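Local structure of methionine gamma-lyase (Trichomonas vaginalis, 1PFF) at residues 245-250 / 306-311; 37-42 / 82-87; 16-21 / 155-160. The protein belongs to the Cys/Met metabolism family of pyridoxal-phosphate-dependent enzymes and assembles as a tetramer of identical chains. All blocks are in the same frame, centred on the assembly; numbering follows the deposited sequence.

Contact 1 (245-250 / 306-311); sequences GSMIAF and LIRLSV
Strand 247-250 runs antiparallel to strand 306-310, their axes 161° apart, with Ile248 facing Leu309 and Phe250 facing Ile307 as hydrogen-bonded pairs, and with Ala249-Arg308 between them and Met247-Ser310 beyond Ile248 as non-hydrogen-bonded pairs. Ile248 and Leu309 exchange two nearly linear bonds, Leu309 N to Ile248 O measuring 2.7 Å, and Val311 N carries the pairing one step further by donating to Ser246 O.

Of the side chains, Phe250 covers the most ground. Its CG sits between the backbone N and the carbonyl carbon (chi1 62°), which swings the ring across to Ile307; there Ile307 CB lies over one face, 4.2 Å from the centroid in a CH-pi contact, while Ile307 CD1 lies over the same face, nearest Phe250 CE2. On the same face of the sheet Ile248 CD1 meets Val311 CG2 at 3.6 Å, and helices 183-216 and 316-328 pack over this layer. Strand 306-310 is the central one of the small mixed sheet in the C-terminal part of the chain, with 247-251 beside it; this is the smaller of the two sheets in this PLP-dependent fold.

The other face carries Met247, Ala249, Arg308 and Ser310. Met247, bent at chi2 and chi3, puts SD 3.8 Å from Ser310 CB and CE 3.9 Å from Arg308 NH2. Ala249 CB touches Leu306 CD1, and the hydroxyl of Ser246 bonds to Tyr146.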
loop_
_atom_site.group_PDB
_atom_site.type_symbol
_atom_site.label_atom_id
_atom_site.label_comp_id
_atom_site.label_asym_id
_atom_site.label_seq_id
_atom_site.Cartn_x
_atom_site.Cartn_y
_atom_site.Cartn_z
ATOM N N GLY A 245 -27.275 -7.804 15.912
ATOM C CA GLY A 245 -26.282 -6.762 15.701
ATOM C C GLY A 245 -25.410 -6.477 16.917
ATOM O O GLY A 245 -25.614 -7.066 17.987
ATOM N N SER A 246 -24.447 -5.567 16.777
ATOM C CA SER A 246 -23.553 -5.261 17.906
ATOM C C SER A 246 -23.662 -3.808 18.390
ATOM O O SER A 246 -22.887 -3.361 19.235
ATOM C CB SER A 246 -22.106 -5.639 17.581
ATOM O OG SER A 246 -21.708 -5.110 16.332
ATOM N N MET A 247 -24.641 -3.084 17.861
ATOM C CA MET A 247 -24.934 -1.748 18.349
ATOM C C MET A 247 -25.929 -1.821 19.488
ATOM O O MET A 247 -26.947 -2.511 19.396
ATOM C CB MET A 247 -25.512 -0.878 17.235
ATOM C CG MET A 247 -24.512 -0.506 16.161
ATOM S SD MET A 247 -23.172 0.579 16.738
ATOM C CE MET A 247 -23.978 1.624 17.998
ATOM N N ILE A 248 -25.620 -1.109 20.566
ATOM C CA ILE A 248 -26.541 -0.934 21.670
ATOM C C ILE A 248 -26.624 0.554 21.949
ATOM O O ILE A 248 -25.638 1.280 21.779
ATOM C CB ILE A 248 -26.027 -1.649 22.947
ATOM C CG1 ILE A 248 -25.929 -3.164 22.727
ATOM C CG2 ILE A 248 -26.961 -1.351 24.146
ATOM C CD1 ILE A 248 -25.128 -3.865 23.821
ATOM N N ALA A 249 -27.793 1.007 22.369
ATOM C CA ALA A 249 -27.870 2.313 22.993
ATOM C C ALA A 249 -28.573 2.153 24.326
ATOM O O ALA A 249 -29.295 1.181 24.548
ATOM C CB ALA A 249 -28.566 3.329 22.092
ATOM N N PHE A 250 -28.323 3.080 25.236
ATOM C CA PHE A 250 -29.005 3.061 26.518
ATOM C C PHE A 250 -29.047 4.440 27.136
ATOM O O PHE A 250 -28.161 5.276 26.890
ATOM C CB PHE A 250 -28.431 2.003 27.486
ATOM C CG PHE A 250 -26.995 2.218 27.863
ATOM C CD1 PHE A 250 -25.965 1.734 27.056
ATOM C CD2 PHE A 250 -26.664 2.857 29.061
ATOM C CE1 PHE A 250 -24.618 1.918 27.426
ATOM C CE2 PHE A 250 -25.321 3.048 29.432
ATOM C CZ PHE A 250 -24.307 2.574 28.614
ATOM N N LEU A 306 -28.668 9.787 26.186
ATOM C CA LEU A 306 -28.290 8.643 25.348
ATOM C C LEU A 306 -26.791 8.364 25.206
ATOM O O LEU A 306 -26.018 9.245 24.847
ATOM C CB LEU A 306 -28.914 8.756 23.956
ATOM C CG LEU A 306 -28.902 7.446 23.155
ATOM C CD1 LEU A 306 -30.004 6.498 23.631
ATOM C CD2 LEU A 306 -29.024 7.731 21.664
ATOM N N ILE A 307 -26.409 7.118 25.489
ATOM C CA ILE A 307 -25.069 6.606 25.209
ATOM C C ILE A 307 -25.172 5.550 24.104
ATOM O O ILE A 307 -26.069 4.709 24.127
ATOM C CB ILE A 307 -24.438 5.989 26.486
ATOM C CG1 ILE A 307 -24.156 7.071 27.525
ATOM C CG2 ILE A 307 -23.137 5.251 26.141
ATOM C CD1 ILE A 307 -23.920 6.542 28.934
ATOM N N ARG A 308 -24.266 5.611 23.128
ATOM C CA ARG A 308 -24.231 4.614 22.058
ATOM C C ARG A 308 -22.999 3.762 22.239
ATOM O O ARG A 308 -21.886 4.285 22.418
ATOM C CB ARG A 308 -24.170 5.276 20.685
ATOM C CG ARG A 308 -25.453 5.941 20.215
ATOM C CD ARG A 308 -25.307 6.601 18.844
ATOM N NE ARG A 308 -25.397 5.644 17.738
ATOM C CZ ARG A 308 -24.565 5.606 16.696
ATOM N NH1 ARG A 308 -23.558 6.472 16.596
ATOM N NH2 ARG A 308 -24.737 4.698 15.744
ATOM N N LEU A 309 -23.200 2.450 22.178
ATOM C CA LEU A 309 -22.130 1.491 22.396
ATOM C C LEU A 309 -22.041 0.550 21.202
ATOM O O LEU A 309 -23.025 -0.102 20.835
ATOM C CB LEU A 309 -22.386 0.707 23.692
ATOM C CG LEU A 309 -21.561 -0.561 23.962
ATOM C CD1 LEU A 309 -20.060 -0.244 24.078
ATOM C CD2 LEU A 309 -22.067 -1.250 25.221
ATOM N N SER A 310 -20.860 0.517 20.585
ATOM C CA SER A 310 -20.566 -0.431 19.535
ATOM C C SER A 310 -19.755 -1.561 20.164
ATOM O O SER A 310 -18.600 -1.363 20.533
ATOM C CB SER A 310 -19.769 0.268 18.433
ATOM O OG SER A 310 -19.366 -0.642 17.449
ATOM N N VAL A 311 -20.369 -2.733 20.302
ATOM C CA VAL A 311 -19.738 -3.861 21.004
ATOM C C VAL A 311 -18.727 -4.551 20.089
ATOM O O VAL A 311 -19.034 -4.865 18.937
ATOM C CB VAL A 311 -20.800 -4.873 21.519
ATOM C CG1 VAL A 311 -20.151 -6.039 22.283
ATOM C CG2 VAL A 311 -21.839 -4.171 22.395
#

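Contact 2 (37-42 / 82-87); sequences GDHLIS and PNTRIV
His39 and Thr84 lie side by side and join through a hydrogen bond of 2.7 Å between His39 ND1 and Thr84 OG1, with the hydroxyl at the ring edge, in its plane. The opposite ring nitrogen, His39 NE2, bonds to Asp66, and Thr84 OG1 also bonds to the backbone N of Lys81, so both ends of the imidazole and the hydroxyl are satisfied.

Asn83 has CG between its backbone N and carbonyl carbon (chi1 62°), a setting that brings ND2 to Gly37 O at 2.8 Å, in line with the N-H. Asn83 O in turn accepts from His39 N, well above the carbonyl plane.

Arg85 crosses Asp38 at about a right angle. Its NE makes a salt bridge of 3.2 Å to Asp38 OD1, meeting that oxygen from above the carboxylate plane, and a water links Asp38 OD1 to Arg85 NH2. Lys35 forms a second salt bridge with Asp38 OD1, which probably favours a charged carboxylate.

Between the parallel strands, Arg85 N donates to His39 O and Ile41 N to Ile86 O; between the pairs His39-Thr84 and Leu40-Ile86 the register slips by one at Arg85, a beta bulge. Leu40 CD1 packs on Ile86 CG2 at 3.8 Å. On its other flank strand 39-43 pairs with 64-68, the outermost strand of the large sheet within the chain, and helix 48-60 covers Leu40.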
loop_
_atom_site.group_PDB
_atom_site.type_symbol
_atom_site.label_atom_id
_atom_site.label_comp_id
_atom_site.label_asym_id
_atom_site.label_seq_id
_atom_site.Cartn_x
_atom_site.Cartn_y
_atom_site.Cartn_z
ATOM N N GLY A 37 -38.372 17.399 -9.652
ATOM C CA GLY A 37 -39.758 17.005 -9.834
ATOM C C GLY A 37 -40.125 15.638 -9.259
ATOM O O GLY A 37 -41.317 15.293 -9.213
ATOM N N ASP A 38 -39.125 14.864 -8.844
ATOM C CA ASP A 38 -39.353 13.555 -8.217
ATOM C C ASP A 38 -39.638 13.703 -6.719
ATOM O O ASP A 38 -39.486 14.786 -6.156
ATOM C CB ASP A 38 -38.133 12.640 -8.392
ATOM C CG ASP A 38 -38.019 12.060 -9.784
ATOM O OD1 ASP A 38 -38.966 12.189 -10.600
ATOM O OD2 ASP A 38 -37.002 11.441 -10.150
ATOM N N HIS A 39 -40.033 12.596 -6.090
ATOM C CA HIS A 39 -40.359 12.555 -4.664
ATOM C C HIS A 39 -39.627 11.381 -4.006
ATOM O O HIS A 39 -39.526 10.304 -4.579
ATOM C CB HIS A 39 -41.884 12.453 -4.487
ATOM C CG HIS A 39 -42.344 12.276 -3.067
ATOM N ND1 HIS A 39 -43.126 11.208 -2.673
ATOM C CD2 HIS A 39 -42.168 13.042 -1.963
ATOM C CE1 HIS A 39 -43.394 11.315 -1.381
ATOM N NE2 HIS A 39 -42.827 12.420 -0.926
ATOM N N LEU A 40 -39.103 11.612 -2.807
ATOM C CA LEU A 40 -38.414 10.577 -2.045
ATOM C C LEU A 40 -39.030 10.491 -0.656
ATOM O O LEU A 40 -39.288 11.512 -0.019
ATOM C CB LEU A 40 -36.903 10.879 -1.930
ATOM C CG LEU A 40 -36.053 9.870 -1.136
ATOM C CD1 LEU A 40 -34.636 9.728 -1.731
ATOM C CD2 LEU A 40 -35.956 10.287 0.333
ATOM N N ILE A 41 -39.285 9.271 -0.201
ATOM C CA ILE A 41 -39.750 9.056 1.164
ATOM C C ILE A 41 -38.603 8.445 1.932
ATOM O O ILE A 41 -38.043 7.432 1.505
ATOM C CB ILE A 41 -40.968 8.112 1.206
ATOM C CG1 ILE A 41 -42.090 8.643 0.309
ATOM C CG2 ILE A 41 -41.452 7.932 2.660
ATOM C CD1 ILE A 41 -43.124 7.613 -0.058
ATOM N N SER A 42 -38.258 9.057 3.056
ATOM C CA SER A 42 -37.187 8.559 3.910
ATOM C C SER A 42 -37.715 8.339 5.317
ATOM O O SER A 42 -38.659 9.006 5.752
ATOM C CB SER A 42 -36.028 9.558 3.950
ATOM O OG SER A 42 -35.017 9.137 4.863
ATOM N N PRO A 82 -47.805 10.493 -7.021
ATOM C CA PRO A 82 -47.584 10.125 -8.426
ATOM C C PRO A 82 -46.110 10.182 -8.820
ATOM O O PRO A 82 -45.670 9.407 -9.673
ATOM C CB PRO A 82 -48.381 11.189 -9.193
ATOM C CG PRO A 82 -49.497 11.553 -8.234
ATOM C CD PRO A 82 -48.800 11.575 -6.890
ATOM N N ASN A 83 -45.363 11.084 -8.189
ATOM C CA ASN A 83 -43.957 11.276 -8.511
ATOM C C ASN A 83 -42.956 10.585 -7.561
ATOM O O ASN A 83 -41.755 10.858 -7.623
ATOM C CB ASN A 83 -43.663 12.771 -8.646
ATOM C CG ASN A 83 -43.920 13.551 -7.358
ATOM O OD1 ASN A 83 -44.817 13.223 -6.572
ATOM N ND2 ASN A 83 -43.139 14.609 -7.153
ATOM N N THR A 84 -43.442 9.693 -6.699
ATOM C CA THR A 84 -42.540 8.970 -5.790
ATOM C C THR A 84 -41.623 8.031 -6.574
ATOM O O THR A 84 -42.086 7.254 -7.415
ATOM C CB THR A 84 -43.331 8.186 -4.722
ATOM O OG1 THR A 84 -44.123 9.098 -3.952
ATOM C CG2 THR A 84 -42.375 7.570 -3.680
ATOM N N ARG A 85 -40.319 8.131 -6.322
ATOM C CA ARG A 85 -39.356 7.287 -7.027
ATOM C C ARG A 85 -38.561 6.376 -6.104
ATOM O O ARG A 85 -38.082 5.333 -6.541
ATOM C CB ARG A 85 -38.381 8.118 -7.865
ATOM C CG ARG A 85 -39.055 9.025 -8.865
ATOM C CD ARG A 85 -39.660 8.361 -10.074
ATOM N NE ARG A 85 -40.413 9.369 -10.829
ATOM C CZ ARG A 85 -41.457 9.134 -11.615
ATOM N NH1 ARG A 85 -41.911 7.903 -11.794
ATOM N NH2 ARG A 85 -42.045 10.154 -12.241
ATOM N N ILE A 86 -38.416 6.778 -4.845
ATOM C CA ILE A 86 -37.548 6.071 -3.904
ATOM C C ILE A 86 -38.145 6.039 -2.504
ATOM O O ILE A 86 -38.654 7.055 -2.014
ATOM C CB ILE A 86 -36.127 6.724 -3.837
ATOM C CG1 ILE A 86 -35.353 6.508 -5.155
ATOM C CG2 ILE A 86 -35.340 6.152 -2.647
ATOM C CD1 ILE A 86 -34.004 7.263 -5.247
ATOM N N VAL A 87 -38.046 4.869 -1.873
ATOM C CA VAL A 87 -38.301 4.693 -0.439
ATOM C C VAL A 87 -36.974 4.283 0.206
ATOM O O VAL A 87 -36.368 3.289 -0.204
ATOM C CB VAL A 87 -39.391 3.615 -0.199
ATOM C CG1 VAL A 87 -39.486 3.209 1.286
ATOM C CG2 VAL A 87 -40.755 4.112 -0.712
HETATM O O HOH W 1 -41.628 13.017 -12.107
#

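Contact 3 (16-21 / 155-160); sequences CAATAS and AGLVCS
Cys16 SG, Leu157 CD2 and Ala18 CB form the apolar centre: the leucine methyl lies 4.0 Å from Cys16 SG and equally far from Ala18 CB. Cys16 has its sulfur anti to the backbone N (chi1 164°), which turns SG across the strand pair to within 4.0 Å of Cys159 SG, a packing contact and far too long for a disulfide. Ile7 of helix 2-11 closes over this face. On the opposite face Ala17 CB rests against Val158 CB.

Further out, the antiparallel backbones bond in two pairs, Ala17 with Val158 and Thr19 with Gly156. Bonds of the first are the more regular; in the second, Thr19 N meets Gly156 O from well above the carbonyl plane, as the chain turns away at Ala20. Thr19 OG1 passes 3.1 Å from Gly156 CA and donates to Ser21 O at 2.8 Å, occupying ground where a side chain on Gly156 would clash.

At the polar edge, Ser21 stands at the N-cap of helix 22-33: its OG bonds to Gly24 N and also to Gly178 O of the second subunit, and Ala20 packs on Ala20 of that subunit.

Strand 15-19 is the outermost strand of the large sheet within the chain, and 156-160, the neighbour it pairs with, also bonds to 138-142; helices 162-177 and 22-33 pack on the Val158 and Thr19 face.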
loop_
_atom_site.group_PDB
_atom_site.type_symbol
_atom_site.label_atom_id
_atom_site.label_comp_id
_atom_site.label_asym_id
_atom_site.label_seq_id
_atom_site.Cartn_x
_atom_site.Cartn_y
_atom_site.Cartn_z
ATOM N N CYS A 16 -22.493 -5.589 -7.836
ATOM C CA CYS A 16 -22.143 -4.649 -6.790
ATOM C C CYS A 16 -21.191 -3.588 -7.333
ATOM O O CYS A 16 -20.411 -3.851 -8.251
ATOM C CB CYS A 16 -21.537 -5.401 -5.607
ATOM S SG CYS A 16 -20.650 -4.391 -4.421
ATOM N N ALA A 17 -21.311 -2.380 -6.787
ATOM C CA ALA A 17 -20.433 -1.260 -7.109
ATOM C C ALA A 17 -19.800 -0.777 -5.812
ATOM O O ALA A 17 -20.505 -0.423 -4.870
ATOM C CB ALA A 17 -21.223 -0.129 -7.769
ATOM N N ALA A 18 -18.470 -0.797 -5.764
ATOM C CA ALA A 18 -17.724 -0.253 -4.639
ATOM C C ALA A 18 -17.530 1.257 -4.808
ATOM O O ALA A 18 -17.372 1.740 -5.934
ATOM C CB ALA A 18 -16.379 -0.961 -4.502
ATOM N N THR A 19 -17.562 1.986 -3.694
ATOM C CA THR A 19 -17.427 3.450 -3.687
ATOM C C THR A 19 -16.428 3.954 -2.644
ATOM O O THR A 19 -15.922 3.184 -1.819
ATOM C CB THR A 19 -18.777 4.136 -3.396
ATOM O OG1 THR A 19 -19.225 3.749 -2.090
ATOM C CG2 THR A 19 -19.886 3.659 -4.359
ATOM N N ALA A 20 -16.187 5.268 -2.660
ATOM C CA ALA A 20 -15.208 5.912 -1.786
ATOM C C ALA A 20 -15.629 5.956 -0.331
ATOM O O ALA A 20 -14.785 6.122 0.561
ATOM C CB ALA A 20 -14.940 7.317 -2.266
ATOM N N SER A 21 -16.938 5.854 -0.092
ATOM C CA SER A 21 -17.483 5.943 1.257
ATOM C C SER A 21 -18.918 5.474 1.279
ATOM O O SER A 21 -19.543 5.316 0.226
ATOM C CB SER A 21 -17.427 7.387 1.777
ATOM O OG SER A 21 -18.407 8.190 1.133
ATOM N N ALA A 155 -14.908 3.426 2.766
ATOM C CA ALA A 155 -15.378 2.768 1.550
ATOM C C ALA A 155 -16.866 2.486 1.685
ATOM O O ALA A 155 -17.388 2.394 2.797
ATOM C CB ALA A 155 -14.626 1.464 1.311
ATOM N N GLY A 156 -17.537 2.346 0.545
ATOM C CA GLY A 156 -18.950 2.013 0.524
ATOM C C GLY A 156 -19.217 0.929 -0.497
ATOM O O GLY A 156 -18.347 0.608 -1.312
ATOM N N LEU A 157 -20.418 0.365 -0.453
ATOM C CA LEU A 157 -20.804 -0.680 -1.393
ATOM C C LEU A 157 -22.264 -0.509 -1.767
ATOM O O LEU A 157 -23.071 -0.161 -0.916
ATOM C CB LEU A 157 -20.585 -2.060 -0.766
ATOM C CG LEU A 157 -19.149 -2.423 -0.363
ATOM C CD1 LEU A 157 -19.186 -3.518 0.662
ATOM C CD2 LEU A 157 -18.338 -2.840 -1.576
ATOM N N VAL A 158 -22.580 -0.727 -3.041
ATOM C CA VAL A 158 -23.961 -0.748 -3.531
ATOM C C VAL A 158 -24.228 -2.101 -4.206
ATOM O O VAL A 158 -23.480 -2.492 -5.109
ATOM C CB VAL A 158 -24.228 0.377 -4.588
ATOM C CG1 VAL A 158 -25.687 0.421 -4.987
ATOM C CG2 VAL A 158 -23.805 1.734 -4.075
ATOM N N CYS A 159 -25.288 -2.793 -3.788
ATOM C CA CYS A 159 -25.653 -4.088 -4.354
ATOM C C CYS A 159 -27.059 -4.060 -4.928
ATOM O O CYS A 159 -27.996 -3.615 -4.259
ATOM C CB CYS A 159 -25.594 -5.174 -3.284
ATOM S SG CYS A 159 -23.996 -5.259 -2.465
ATOM N N SER A 160 -27.212 -4.564 -6.150
ATOM C CA SER A 160 -28.507 -4.543 -6.835
ATOM C C SER A 160 -28.470 -5.425 -8.085
ATOM O O SER A 160 -27.504 -6.180 -8.294
ATOM C CB SER A 160 -28.891 -3.092 -7.196
ATOM O OG SER A 160 -30.270 -2.983 -7.537
#

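From the N terminus, strand 15-19 comes first, and contact 3 (16-21 / 155-160) closes a loop of more than 130 residues when the chain returns antiparallel to it. Contact 2 (37-42 / 82-87) opens and closes inside that loop, joining parallel strands of the same large sheet; the two centres lie 22 Å apart. Beyond both, and following in series, contact 1 (245-250 / 306-311) opens after the long helix 183-216 and closes just before the C-terminal helix 316-328, in the separate smaller sheet. No contacts cross. Contact 1 lies across the chain's centre from the others, its centre 32 Å from that of contact 2 and 25 Å from that of contact 3.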